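PDB 1UP7: 6-phospho-beta-glucosidase from Thermotoga maritima, which hydrolyses 6-phospho-beta-glucosides such as cellobiose 6'-phosphate to glucose 6-phosphate and glucose, with the help of NAD(+) and manganese. Local coordinates for residues 6-11 with 65-70; 79-84 with 123-128; 146-151 with 158-163. All coordinates share one frame; numbering follows the deposited sequence.

Contact 1: 6-11 with 65-70; sequences AVIGGG and DTFEGA. With NAD (nicotinamide-adenine-dinucleotide), chain I.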
loop_
_atom_site.group_PDB
_atom_site.type_symbol
_atom_site.label_atom_id
_atom_site.label_comp_id
_atom_site.label_asym_id
_atom_site.label_seq_id
_atom_site.Cartn_x
_atom_site.Cartn_y
_atom_site.Cartn_z
ATOM N N ALA A 6 -18.968 -14.526 -30.373
ATOM C CA ALA A 6 -20.371 -14.571 -29.957
ATOM C C ALA A 6 -20.880 -13.182 -29.568
ATOM O O ALA A 6 -20.160 -12.384 -28.951
ATOM C CB ALA A 6 -20.597 -15.571 -28.794
ATOM N N VAL A 7 -22.118 -12.897 -29.962
ATOM C CA VAL A 7 -22.769 -11.639 -29.654
ATOM C C VAL A 7 -24.059 -11.921 -28.868
ATOM O O VAL A 7 -25.007 -12.528 -29.406
ATOM C CB VAL A 7 -23.096 -10.803 -30.930
ATOM C CG1 VAL A 7 -23.835 -9.502 -30.547
ATOM C CG2 VAL A 7 -21.875 -10.506 -31.739
ATOM N N ILE A 8 -24.084 -11.489 -27.607
ATOM C CA ILE A 8 -25.194 -11.791 -26.700
ATOM C C ILE A 8 -26.075 -10.529 -26.597
ATOM O O ILE A 8 -25.651 -9.484 -26.090
ATOM C CB ILE A 8 -24.667 -12.269 -25.313
ATOM C CG1 ILE A 8 -23.511 -13.266 -25.475
ATOM C CG2 ILE A 8 -25.768 -12.872 -24.471
ATOM C CD1 ILE A 8 -23.807 -14.513 -26.283
ATOM N N GLY A 9 -27.292 -10.652 -27.121
ATOM C CA GLY A 9 -28.182 -9.532 -27.346
ATOM C C GLY A 9 -28.188 -9.123 -28.820
ATOM O O GLY A 9 -28.181 -7.930 -29.150
ATOM N N GLY A 10 -28.210 -10.116 -29.710
ATOM C CA GLY A 10 -28.154 -9.877 -31.135
ATOM C C GLY A 10 -29.264 -8.990 -31.675
ATOM O O GLY A 10 -29.102 -8.320 -32.702
ATOM N N GLY A 11 -30.399 -8.966 -30.989
ATOM C CA GLY A 11 -31.493 -8.111 -31.400
ATOM C C GLY A 11 -31.313 -6.631 -31.114
ATOM O O GLY A 11 -32.199 -5.859 -31.463
ATOM N N ASP A 65 -29.869 -20.864 -30.712
ATOM C CA ASP A 65 -31.065 -20.866 -29.866
ATOM C C ASP A 65 -30.760 -20.730 -28.385
ATOM O O ASP A 65 -31.659 -20.430 -27.631
ATOM C CB ASP A 65 -31.904 -22.140 -30.096
ATOM C CG ASP A 65 -32.644 -22.133 -31.423
ATOM O OD1 ASP A 65 -32.980 -21.033 -31.908
ATOM O OD2 ASP A 65 -32.938 -23.197 -32.042
ATOM N N THR A 66 -29.513 -20.961 -27.981
ATOM C CA THR A 66 -29.131 -20.913 -26.576
ATOM C C THR A 66 -27.885 -20.051 -26.376
ATOM O O THR A 66 -27.102 -19.858 -27.297
ATOM C CB THR A 66 -28.863 -22.328 -26.095
ATOM O OG1 THR A 66 -27.808 -22.883 -26.900
ATOM C CG2 THR A 66 -30.117 -23.243 -26.328
ATOM N N PHE A 67 -27.703 -19.564 -25.154
ATOM C CA PHE A 67 -26.474 -18.904 -24.770
ATOM C C PHE A 67 -25.281 -19.856 -24.923
ATOM O O PHE A 67 -24.255 -19.480 -25.498
ATOM C CB PHE A 67 -26.590 -18.368 -23.332
ATOM C CG PHE A 67 -25.362 -17.665 -22.876
ATOM C CD1 PHE A 67 -24.317 -18.382 -22.313
ATOM C CD2 PHE A 67 -25.219 -16.295 -23.051
ATOM C CE1 PHE A 67 -23.150 -17.734 -21.923
ATOM C CE2 PHE A 67 -24.051 -15.660 -22.645
ATOM C CZ PHE A 67 -23.019 -16.395 -22.082
ATOM N N GLU A 68 -25.425 -21.074 -24.398
ATOM C CA GLU A 68 -24.327 -22.038 -24.376
ATOM C C GLU A 68 -23.833 -22.321 -25.802
ATOM O O GLU A 68 -22.641 -22.336 -26.075
ATOM C CB GLU A 68 -24.759 -23.331 -23.674
ATOM C CG GLU A 68 -23.592 -24.304 -23.498
ATOM C CD GLU A 68 -23.741 -25.238 -22.279
ATOM O OE1 GLU A 68 -24.317 -24.787 -21.232
ATOM O OE2 GLU A 68 -23.267 -26.421 -22.381
ATOM N N GLY A 69 -24.785 -22.516 -26.710
ATOM C CA GLY A 69 -24.496 -22.758 -28.112
ATOM C C GLY A 69 -23.762 -21.604 -28.788
ATOM O O GLY A 69 -23.002 -21.811 -29.731
ATOM N N ALA A 70 -23.978 -20.388 -28.297
ATOM C CA ALA A 70 -23.308 -19.241 -28.852
ATOM C C ALA A 70 -21.844 -19.154 -28.399
ATOM O O ALA A 70 -20.976 -18.869 -29.228
ATOM C CB ALA A 70 -24.106 -17.946 -28.562
HETATM P PA NAD I . -31.824 -3.238 -26.044
HETATM O O1A NAD I . -33.037 -3.020 -25.233
HETATM O O2A NAD I . -32.023 -3.169 -27.574
HETATM O O5B NAD I . -31.303 -4.708 -25.604
HETATM C C5B NAD I . -30.466 -5.438 -26.463
HETATM C C4B NAD I . -30.991 -6.857 -26.631
HETATM O O4B NAD I . -30.782 -7.612 -25.440
HETATM C C3B NAD I . -32.478 -6.965 -26.949
HETATM O O3B NAD I . -32.607 -7.561 -28.231
HETATM C C2B NAD I . -33.046 -7.872 -25.856
HETATM O O2B NAD I . -34.005 -8.781 -26.356
HETATM C C1B NAD I . -31.796 -8.622 -25.431
HETATM N N9A NAD I . -31.847 -9.218 -24.099
HETATM C C8A NAD I . -32.472 -8.773 -22.950
HETATM N N7A NAD I . -32.178 -9.666 -21.980
HETATM C C5A NAD I . -31.355 -10.619 -22.455
HETATM C C6A NAD I . -30.773 -11.754 -21.903
HETATM N N6A NAD I . -30.965 -12.090 -20.632
HETATM N N1A NAD I . -29.976 -12.562 -22.704
HETATM C C2A NAD I . -29.777 -12.252 -24.039
HETATM N N3A NAD I . -30.383 -11.143 -24.579
HETATM C C4A NAD I . -31.154 -10.352 -23.799
HETATM O O3 NAD I . -30.767 -2.128 -25.554
HETATM P PN NAD I . -29.480 -1.559 -26.320
HETATM O O1N NAD I . -29.764 -0.106 -26.433
HETATM O O2N NAD I . -29.110 -2.322 -27.492
HETATM O O5D NAD I . -28.278 -1.809 -25.295
HETATM C C5D NAD I . -28.034 -3.030 -24.621
HETATM C C4D NAD I . -27.109 -2.737 -23.429
HETATM O O4D NAD I . -25.849 -2.197 -23.825
HETATM C C3D NAD I . -27.709 -1.711 -22.478
HETATM O O3D NAD I . -27.410 -2.171 -21.195
HETATM C C2D NAD I . -26.964 -0.415 -22.781
HETATM O O2D NAD I . -26.853 0.484 -21.691
HETATM C C1D NAD I . -25.628 -0.878 -23.317
HETATM N N1N NAD I . -25.265 -0.106 -24.509
HETATM C C2N NAD I . -24.946 -0.861 -25.616
HETATM C C3N NAD I . -24.586 -0.274 -26.804
HETATM C C7N NAD I . -24.268 -1.164 -27.982
HETATM O O7N NAD I . -23.152 -0.947 -28.824
HETATM N N7N NAD I . -25.080 -2.206 -28.219
HETATM C C4N NAD I . -24.555 1.122 -26.849
HETATM C C5N NAD I . -24.871 1.913 -25.726
HETATM C C6N NAD I . -25.231 1.272 -24.540
#

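Contact 2: 79-84 with 123-128; sequences FQFRPG and EEYVDT. With NAD (nicotinamide-adenine-dinucleotide), chain I.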
loop_
_atom_site.group_PDB
_atom_site.type_symbol
_atom_site.label_atom_id
_atom_site.label_comp_id
_atom_site.label_asym_id
_atom_site.label_seq_id
_atom_site.Cartn_x
_atom_site.Cartn_y
_atom_site.Cartn_z
ATOM N N PHE A 79 -21.066 -8.938 -24.554
ATOM C CA PHE A 79 -22.293 -8.688 -23.791
ATOM C C PHE A 79 -22.876 -7.362 -24.220
ATOM O O PHE A 79 -22.274 -6.305 -23.984
ATOM C CB PHE A 79 -22.024 -8.610 -22.280
ATOM C CG PHE A 79 -21.850 -9.932 -21.620
ATOM C CD1 PHE A 79 -21.832 -11.124 -22.372
ATOM C CD2 PHE A 79 -21.675 -9.997 -20.243
ATOM C CE1 PHE A 79 -21.643 -12.356 -21.750
ATOM C CE2 PHE A 79 -21.509 -11.238 -19.596
ATOM C CZ PHE A 79 -21.495 -12.415 -20.358
ATOM N N GLN A 80 -24.071 -7.411 -24.789
ATOM C CA GLN A 80 -24.702 -6.227 -25.355
ATOM C C GLN A 80 -26.232 -6.324 -25.168
ATOM O O GLN A 80 -27.030 -5.732 -25.897
ATOM C CB GLN A 80 -24.213 -6.112 -26.804
ATOM C CG GLN A 80 -25.230 -5.949 -27.816
ATOM C CD GLN A 80 -24.738 -6.160 -29.234
ATOM O OE1 GLN A 80 -23.587 -5.922 -29.546
ATOM N NE2 GLN A 80 -25.653 -6.527 -30.113
ATOM N N PHE A 81 -26.624 -7.067 -24.150
ATOM C CA PHE A 81 -28.033 -7.246 -23.769
ATOM C C PHE A 81 -28.460 -6.280 -22.661
ATOM O O PHE A 81 -27.656 -5.835 -21.866
ATOM C CB PHE A 81 -28.305 -8.701 -23.323
ATOM C CG PHE A 81 -27.422 -9.172 -22.212
ATOM C CD1 PHE A 81 -26.165 -9.706 -22.485
ATOM C CD2 PHE A 81 -27.842 -9.068 -20.877
ATOM C CE1 PHE A 81 -25.339 -10.147 -21.444
ATOM C CE2 PHE A 81 -27.021 -9.495 -19.834
ATOM C CZ PHE A 81 -25.760 -10.024 -20.121
ATOM N N ARG A 82 -29.736 -5.958 -22.622
ATOM C CA ARG A 82 -30.268 -5.105 -21.579
ATOM C C ARG A 82 -31.149 -5.938 -20.655
ATOM O O ARG A 82 -32.260 -6.284 -21.027
ATOM C CB ARG A 82 -31.085 -3.976 -22.202
ATOM C CG ARG A 82 -31.549 -2.884 -21.235
ATOM C CD ARG A 82 -32.475 -1.862 -21.893
ATOM N NE ARG A 82 -31.803 -1.108 -22.942
ATOM C CZ ARG A 82 -30.986 -0.077 -22.716
ATOM N NH1 ARG A 82 -30.746 0.340 -21.462
ATOM N NH2 ARG A 82 -30.418 0.534 -23.736
ATOM N N PRO A 83 -30.670 -6.267 -19.460
ATOM C CA PRO A 83 -31.506 -6.981 -18.492
ATOM C C PRO A 83 -32.788 -6.190 -18.200
ATOM O O PRO A 83 -32.726 -4.998 -17.884
ATOM C CB PRO A 83 -30.605 -7.098 -17.249
ATOM C CG PRO A 83 -29.166 -6.913 -17.783
ATOM C CD PRO A 83 -29.325 -5.987 -18.940
ATOM N N GLY A 84 -33.932 -6.844 -18.368
ATOM C CA GLY A 84 -35.230 -6.239 -18.144
ATOM C C GLY A 84 -35.786 -5.409 -19.273
ATOM O O GLY A 84 -36.898 -4.910 -19.146
ATOM N N GLU A 123 -23.868 -13.486 -13.755
ATOM C CA GLU A 123 -23.353 -14.575 -12.952
ATOM C C GLU A 123 -23.492 -15.885 -13.703
ATOM O O GLU A 123 -22.533 -16.659 -13.823
ATOM C CB GLU A 123 -24.093 -14.671 -11.606
ATOM C CG GLU A 123 -23.147 -14.538 -10.442
ATOM C CD GLU A 123 -23.813 -14.594 -9.094
ATOM O OE1 GLU A 123 -24.969 -14.124 -8.970
ATOM O OE2 GLU A 123 -23.148 -15.128 -8.157
ATOM N N GLU A 124 -24.687 -16.111 -14.238
ATOM C CA GLU A 124 -24.994 -17.326 -14.984
ATOM C C GLU A 124 -24.162 -17.401 -16.266
ATOM O O GLU A 124 -23.542 -18.441 -16.560
ATOM C CB GLU A 124 -26.508 -17.373 -15.288
ATOM C CG GLU A 124 -27.062 -18.772 -15.571
ATOM C CD GLU A 124 -28.312 -18.739 -16.478
ATOM O OE1 GLU A 124 -29.479 -18.630 -15.951
ATOM O OE2 GLU A 124 -28.133 -18.814 -17.727
ATOM N N TYR A 125 -24.120 -16.290 -17.000
ATOM C CA TYR A 125 -23.401 -16.217 -18.260
ATOM C C TYR A 125 -21.877 -16.391 -18.103
ATOM O O TYR A 125 -21.280 -17.169 -18.858
ATOM C CB TYR A 125 -23.763 -14.909 -18.999
ATOM C CG TYR A 125 -25.152 -14.869 -19.654
ATOM C CD1 TYR A 125 -25.977 -16.024 -19.727
ATOM C CD2 TYR A 125 -25.624 -13.680 -20.227
ATOM C CE1 TYR A 125 -27.230 -15.993 -20.361
ATOM C CE2 TYR A 125 -26.865 -13.623 -20.869
ATOM C CZ TYR A 125 -27.670 -14.777 -20.919
ATOM O OH TYR A 125 -28.882 -14.684 -21.548
ATOM N N VAL A 126 -21.258 -15.706 -17.132
ATOM C CA VAL A 126 -19.821 -15.833 -16.898
ATOM C C VAL A 126 -19.513 -17.271 -16.461
ATOM O O VAL A 126 -18.521 -17.860 -16.892
ATOM C CB VAL A 126 -19.322 -14.806 -15.838
ATOM C CG1 VAL A 126 -17.951 -15.210 -15.291
ATOM C CG2 VAL A 126 -19.364 -13.351 -16.422
ATOM N N ASP A 127 -20.379 -17.854 -15.637
ATOM C CA ASP A 127 -20.158 -19.239 -15.222
ATOM C C ASP A 127 -20.149 -20.210 -16.414
ATOM O O ASP A 127 -19.284 -21.082 -16.508
ATOM C CB ASP A 127 -21.130 -19.703 -14.130
ATOM C CG ASP A 127 -20.688 -21.014 -13.496
ATOM O OD1 ASP A 127 -19.655 -21.024 -12.782
ATOM O OD2 ASP A 127 -21.288 -22.099 -13.680
ATOM N N THR A 128 -21.078 -20.034 -17.340
ATOM C CA THR A 128 -21.110 -20.868 -18.535
ATOM C C THR A 128 -19.871 -20.655 -19.424
ATOM O O THR A 128 -19.301 -21.633 -19.939
ATOM C CB THR A 128 -22.414 -20.613 -19.356
ATOM O OG1 THR A 128 -23.539 -20.943 -18.556
ATOM C CG2 THR A 128 -22.553 -21.587 -20.517
HETATM P PA NAD I . -31.824 -3.238 -26.044
HETATM O O1A NAD I . -33.037 -3.020 -25.233
HETATM O O2A NAD I . -32.023 -3.169 -27.574
HETATM O O5B NAD I . -31.303 -4.708 -25.604
HETATM C C5B NAD I . -30.466 -5.438 -26.463
HETATM C C4B NAD I . -30.991 -6.857 -26.631
HETATM O O4B NAD I . -30.782 -7.612 -25.440
HETATM C C3B NAD I . -32.478 -6.965 -26.949
HETATM O O3B NAD I . -32.607 -7.561 -28.231
HETATM C C2B NAD I . -33.046 -7.872 -25.856
HETATM O O2B NAD I . -34.005 -8.781 -26.356
HETATM C C1B NAD I . -31.796 -8.622 -25.431
HETATM N N9A NAD I . -31.847 -9.218 -24.099
HETATM C C8A NAD I . -32.472 -8.773 -22.950
HETATM N N7A NAD I . -32.178 -9.666 -21.980
HETATM C C5A NAD I . -31.355 -10.619 -22.455
HETATM C C6A NAD I . -30.773 -11.754 -21.903
HETATM N N6A NAD I . -30.965 -12.090 -20.632
HETATM N N1A NAD I . -29.976 -12.562 -22.704
HETATM C C2A NAD I . -29.777 -12.252 -24.039
HETATM N N3A NAD I . -30.383 -11.143 -24.579
HETATM C C4A NAD I . -31.154 -10.352 -23.799
HETATM O O3 NAD I . -30.767 -2.128 -25.554
HETATM P PN NAD I . -29.480 -1.559 -26.320
HETATM O O1N NAD I . -29.764 -0.106 -26.433
HETATM O O2N NAD I . -29.110 -2.322 -27.492
HETATM O O5D NAD I . -28.278 -1.809 -25.295
HETATM C C5D NAD I . -28.034 -3.030 -24.621
HETATM C C4D NAD I . -27.109 -2.737 -23.429
HETATM O O4D NAD I . -25.849 -2.197 -23.825
HETATM C C3D NAD I . -27.709 -1.711 -22.478
HETATM O O3D NAD I . -27.410 -2.171 -21.195
HETATM C C2D NAD I . -26.964 -0.415 -22.781
HETATM O O2D NAD I . -26.853 0.484 -21.691
HETATM C C1D NAD I . -25.628 -0.878 -23.317
HETATM N N1N NAD I . -25.265 -0.106 -24.509
HETATM C C2N NAD I . -24.946 -0.861 -25.616
HETATM C C3N NAD I . -24.586 -0.274 -26.804
HETATM C C7N NAD I . -24.268 -1.164 -27.982
HETATM O O7N NAD I . -23.152 -0.947 -28.824
HETATM N N7N NAD I . -25.080 -2.206 -28.219
HETATM C C4N NAD I . -24.555 1.122 -26.849
HETATM C C5N NAD I . -24.871 1.913 -25.726
HETATM C C6N NAD I . -25.231 1.272 -24.540
#

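Contact 3: 146-151 with 158-163; sequences HITEFV and EKFIGL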
loop_
_atom_site.group_PDB
_atom_site.type_symbol
_atom_site.label_atom_id
_atom_site.label_comp_id
_atom_site.label_asym_id
_atom_site.label_seq_id
_atom_site.Cartn_x
_atom_site.Cartn_y
_atom_site.Cartn_z
ATOM N N HIS A 146 -19.522 -1.024 -13.248
ATOM C CA HIS A 146 -19.984 -1.680 -12.033
ATOM C C HIS A 146 -20.014 -3.211 -12.206
ATOM O O HIS A 146 -19.625 -3.974 -11.311
ATOM C CB HIS A 146 -21.364 -1.157 -11.646
ATOM C CG HIS A 146 -21.795 -1.513 -10.255
ATOM N ND1 HIS A 146 -22.943 -0.996 -9.691
ATOM C CD2 HIS A 146 -21.250 -2.337 -9.318
ATOM C CE1 HIS A 146 -23.095 -1.493 -8.472
ATOM N NE2 HIS A 146 -22.078 -2.298 -8.217
ATOM N N ILE A 147 -20.450 -3.648 -13.379
ATOM C CA ILE A 147 -20.487 -5.059 -13.701
ATOM C C ILE A 147 -19.077 -5.598 -13.801
ATOM O O ILE A 147 -18.804 -6.690 -13.352
ATOM C CB ILE A 147 -21.355 -5.301 -14.986
ATOM C CG1 ILE A 147 -22.824 -5.039 -14.650
ATOM C CG2 ILE A 147 -21.205 -6.781 -15.519
ATOM C CD1 ILE A 147 -23.708 -4.814 -15.842
ATOM N N THR A 148 -18.153 -4.802 -14.328
ATOM C CA THR A 148 -16.756 -5.238 -14.366
ATOM C C THR A 148 -16.186 -5.378 -12.977
ATOM O O THR A 148 -15.488 -6.351 -12.717
ATOM C CB THR A 148 -15.888 -4.253 -15.192
ATOM O OG1 THR A 148 -16.480 -4.087 -16.470
ATOM C CG2 THR A 148 -14.556 -4.832 -15.509
ATOM N N GLU A 149 -16.471 -4.418 -12.082
ATOM C CA GLU A 149 -16.048 -4.529 -10.684
ATOM C C GLU A 149 -16.537 -5.867 -10.133
ATOM O O GLU A 149 -15.807 -6.602 -9.488
ATOM C CB GLU A 149 -16.618 -3.397 -9.828
ATOM C CG GLU A 149 -16.355 -3.511 -8.317
ATOM C CD GLU A 149 -14.879 -3.399 -7.925
ATOM O OE1 GLU A 149 -14.130 -2.633 -8.558
ATOM O OE2 GLU A 149 -14.464 -4.075 -6.967
ATOM N N PHE A 150 -17.797 -6.169 -10.405
ATOM C CA PHE A 150 -18.414 -7.381 -9.916
ATOM C C PHE A 150 -17.753 -8.654 -10.481
ATOM O O PHE A 150 -17.385 -9.560 -9.704
ATOM C CB PHE A 150 -19.904 -7.331 -10.230
ATOM C CG PHE A 150 -20.648 -8.610 -9.971
ATOM C CD1 PHE A 150 -20.796 -9.101 -8.673
ATOM C CD2 PHE A 150 -21.256 -9.288 -11.031
ATOM C CE1 PHE A 150 -21.545 -10.276 -8.422
ATOM C CE2 PHE A 150 -21.985 -10.442 -10.809
ATOM C CZ PHE A 150 -22.147 -10.942 -9.498
ATOM N N VAL A 151 -17.578 -8.715 -11.802
ATOM C CA VAL A 151 -16.966 -9.879 -12.415
ATOM C C VAL A 151 -15.480 -10.060 -12.066
ATOM O O VAL A 151 -15.055 -11.183 -11.736
ATOM C CB VAL A 151 -17.119 -9.914 -13.937
ATOM C CG1 VAL A 151 -16.407 -11.179 -14.505
ATOM C CG2 VAL A 151 -18.604 -9.871 -14.340
ATOM N N GLU A 158 -10.987 -13.298 -14.931
ATOM C CA GLU A 158 -10.003 -12.309 -15.350
ATOM C C GLU A 158 -10.312 -11.660 -16.703
ATOM O O GLU A 158 -10.195 -10.446 -16.856
ATOM C CB GLU A 158 -8.593 -12.909 -15.384
ATOM C CG GLU A 158 -7.600 -11.854 -15.863
ATOM C CD GLU A 158 -6.138 -12.227 -15.699
ATOM O OE1 GLU A 158 -5.777 -13.430 -15.876
ATOM O OE2 GLU A 158 -5.350 -11.281 -15.415
ATOM N N LYS A 159 -10.727 -12.467 -17.669
ATOM C CA LYS A 159 -10.936 -12.012 -19.037
ATOM C C LYS A 159 -12.309 -11.421 -19.250
ATOM O O LYS A 159 -13.073 -11.870 -20.118
ATOM C CB LYS A 159 -10.701 -13.155 -20.015
ATOM C CG LYS A 159 -9.221 -13.473 -20.199
ATOM C CD LYS A 159 -8.942 -14.882 -19.911
ATOM C CE LYS A 159 -8.738 -15.648 -21.189
ATOM N NZ LYS A 159 -10.050 -15.880 -21.815
ATOM N N PHE A 160 -12.616 -10.390 -18.463
ATOM C CA PHE A 160 -13.840 -9.641 -18.627
ATOM C C PHE A 160 -13.456 -8.177 -18.737
ATOM O O PHE A 160 -12.943 -7.562 -17.776
ATOM C CB PHE A 160 -14.743 -9.880 -17.437
ATOM C CG PHE A 160 -16.123 -9.270 -17.568
ATOM C CD1 PHE A 160 -16.336 -7.896 -17.300
ATOM C CD2 PHE A 160 -17.224 -10.065 -17.920
ATOM C CE1 PHE A 160 -17.606 -7.341 -17.384
ATOM C CE2 PHE A 160 -18.536 -9.501 -18.006
ATOM C CZ PHE A 160 -18.722 -8.158 -17.742
ATOM N N ILE A 161 -13.695 -7.621 -19.920
ATOM C CA ILE A 161 -13.285 -6.270 -20.217
ATOM C C ILE A 161 -14.494 -5.383 -20.396
ATOM O O ILE A 161 -15.270 -5.589 -21.331
ATOM C CB ILE A 161 -12.411 -6.247 -21.491
ATOM C CG1 ILE A 161 -11.251 -7.228 -21.356
ATOM C CG2 ILE A 161 -11.922 -4.840 -21.767
ATOM C CD1 ILE A 161 -10.393 -7.369 -22.666
ATOM N N GLY A 162 -14.635 -4.400 -19.513
ATOM C CA GLY A 162 -15.744 -3.466 -19.570
ATOM C C GLY A 162 -15.422 -2.332 -20.516
ATOM O O GLY A 162 -14.321 -1.758 -20.490
ATOM N N LEU A 163 -16.386 -2.013 -21.359
ATOM C CA LEU A 163 -16.219 -0.965 -22.358
ATOM C C LEU A 163 -17.329 0.051 -22.241
ATOM O O LEU A 163 -18.379 -0.246 -21.721
ATOM C CB LEU A 163 -16.282 -1.578 -23.739
ATOM C CG LEU A 163 -15.148 -1.327 -24.692
ATOM C CD1 LEU A 163 -13.850 -1.769 -24.053
ATOM C CD2 LEU A 163 -15.435 -2.099 -25.951
#

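Contact 1: 6-11 with 65-70
Ile-8 meets Phe-67 and Ala-70 on one side of the first strand of a Rossmann-type NAD-binding domain. Strand 4-8 runs here into the glycine-rich loop Gly-9 to Gly-11. Helix 67-71 packs against it through apolar groups, with no hydrogen bond between the two segments. Ile-8 makes the largest single share of the contact. Its CB holds back, 4.4 Å from Phe-67 CE2. The CG2 branch lies anti to the backbone N and reaches the edge of the ring, in its plane, 3.7 Å from Phe-67 CD2. The other branch starts with CG1, chi1 -44°, which comes within 3.7 Å of Phe-67 CE2 at an oblique angle. CD1, at the tip, still lies 3.8 Å from Phe-67 CE2 and reaches Ala-70 CB at 4.1 Å. The two large side chains cross at about a right angle, and both branches of the isoleucine lie against the CD2-CE2 side of the ring. Further back on the strand, Ala-6 CB sits 3.3 Å from Ala-70 O. That carbonyl accepts a hydrogen bond from Arg-4 NH1. Phe-67 stacks on Tyr-125 of helix 109-131, so the short helix packs on that helix too. Beyond the strand the chain passes close to the cofactor. Gly-9 has phi 102°, where a side chain would jam against the preceding carbonyl oxygen. Gly-11 C lies 3.3 Å from NAD O3B, and a CB there would clash with this hydroxyl. The start of the helix is N-capped by Thr-66, whose OG1 accepts from Gly-69 N at 3.1 Å.

Contact 2: 79-84 with 123-128
Two aromatic torsions bring Phe-81 and Tyr-125 together. Phe-81 has CG between its backbone N and carbonyl carbon, chi1 56°, which folds the ring toward helix 109-131. Tyr-125 has CG beside its own N, chi1 -74°, and sends its ring out from the helix toward the cofactor. The result is an offset edge-to-face pair: the CD2-CE2 edge of Tyr-125 points at the face of Phe-81, with planes at 84° and centroids 5.3 Å apart. The phenol then runs on to the adenine. Tyr-125 OH donates to NAD N1A at 2.7 Å, and N1A lies in the plane of the tyrosine ring. The inner end of Tyr-125 is held as well, since Phe-79 CZ touches its CB at 3.6 Å. Phe-79 also reaches Val-126, and one of its faces carries the rim of Phe-81. Phe-81 CB lies 3.3 Å from NAD C4A, so the same residue meets both the base and the tyrosine. Arg-82 serves the diphosphate. Its NE donates to the bridging NAD O3 at 3.0 Å and also to O1A, while NH2 reaches NAD O1N at 2.8 Å. C3D of the nicotinamide ribose covers one guanidinium face, and NH1 forms a salt bridge with Glu-105. With an alanine in place of Arg-82, the diphosphate would probably lose a positive partner, and Glu-105 its salt-bridge mate. The loop after strand 76-79 takes the diphosphate and ribose, and Tyr-125 of helix 109-131 takes the adenine edge; together they are part of the NAD site at the C-terminal ends of the parallel strands of a Rossmann fold.

Contact 3: 146-151 with 158-163
Phe-160 lies between helix 146-151 and strand 160-162, and its ring touches Val-151, Thr-148 and Ile-147. Over its face the interaction is CH-pi. Val-151 CG2 sits over the ring centre, 3.7 Å from the centroid and 12° off the normal. Apolar contacts come next. Val-151 CG1 rests 3.6 Å from Phe-160 CB; CG1 covers the base of the ring and CG2 its centre, from the same side. Ile-147 CG2 meets the far tip, 3.6 Å from Phe-160 CZ, at an oblique angle. Phe-160 CG lies anti to the backbone N, chi1 -173°, and this turns the ring in against Val-151 and Thr-148. Polar atoms take part only by packing. Thr-148 OG1 is in the plane of the ring, at its edge, 3.6 Å from Phe-160 CE1. The same oxygen lies 3.2 Å from Gly-162 CA, where a CB would collide with it. Its hydrogen bond is made within the helix, with Ser-144 O. Helix and strand axes approach to 8.0 Å and run nearly antiparallel, at 160°. Ile-137 and Asn-139 of the neighbouring strand also touch Phe-160. The strand ends two residues before Cys-164, a manganese-binding residue of the enzyme. The pair forms the last two elements of a beta-alpha-beta unit, 136-139, 144-155 and 160-162, at one edge of the Rossmann sheet.

Overall arrangement
The three contacts follow one another along the chain, each closing before the next opens, and all lie in the Rossmann-type domain. They are spread along its six-stranded parallel sheet. Contact 1 uses strand 4-8, contact 2 the end of the adjacent strand 76-79, and contact 3 the outermost strand 160-162. Contacts 1 and 2 have centres 10 Å apart and touch, and both reach NAD. Contacts 2 and 3, with centres 12 Å apart, join through Phe-79 on Phe-160 and Val-126 on Val-151. Contacts 1 and 3, with centres 19 Å apart, do not touch. Contact 2 thus bridges them, linking their apolar packing beside the cofactor.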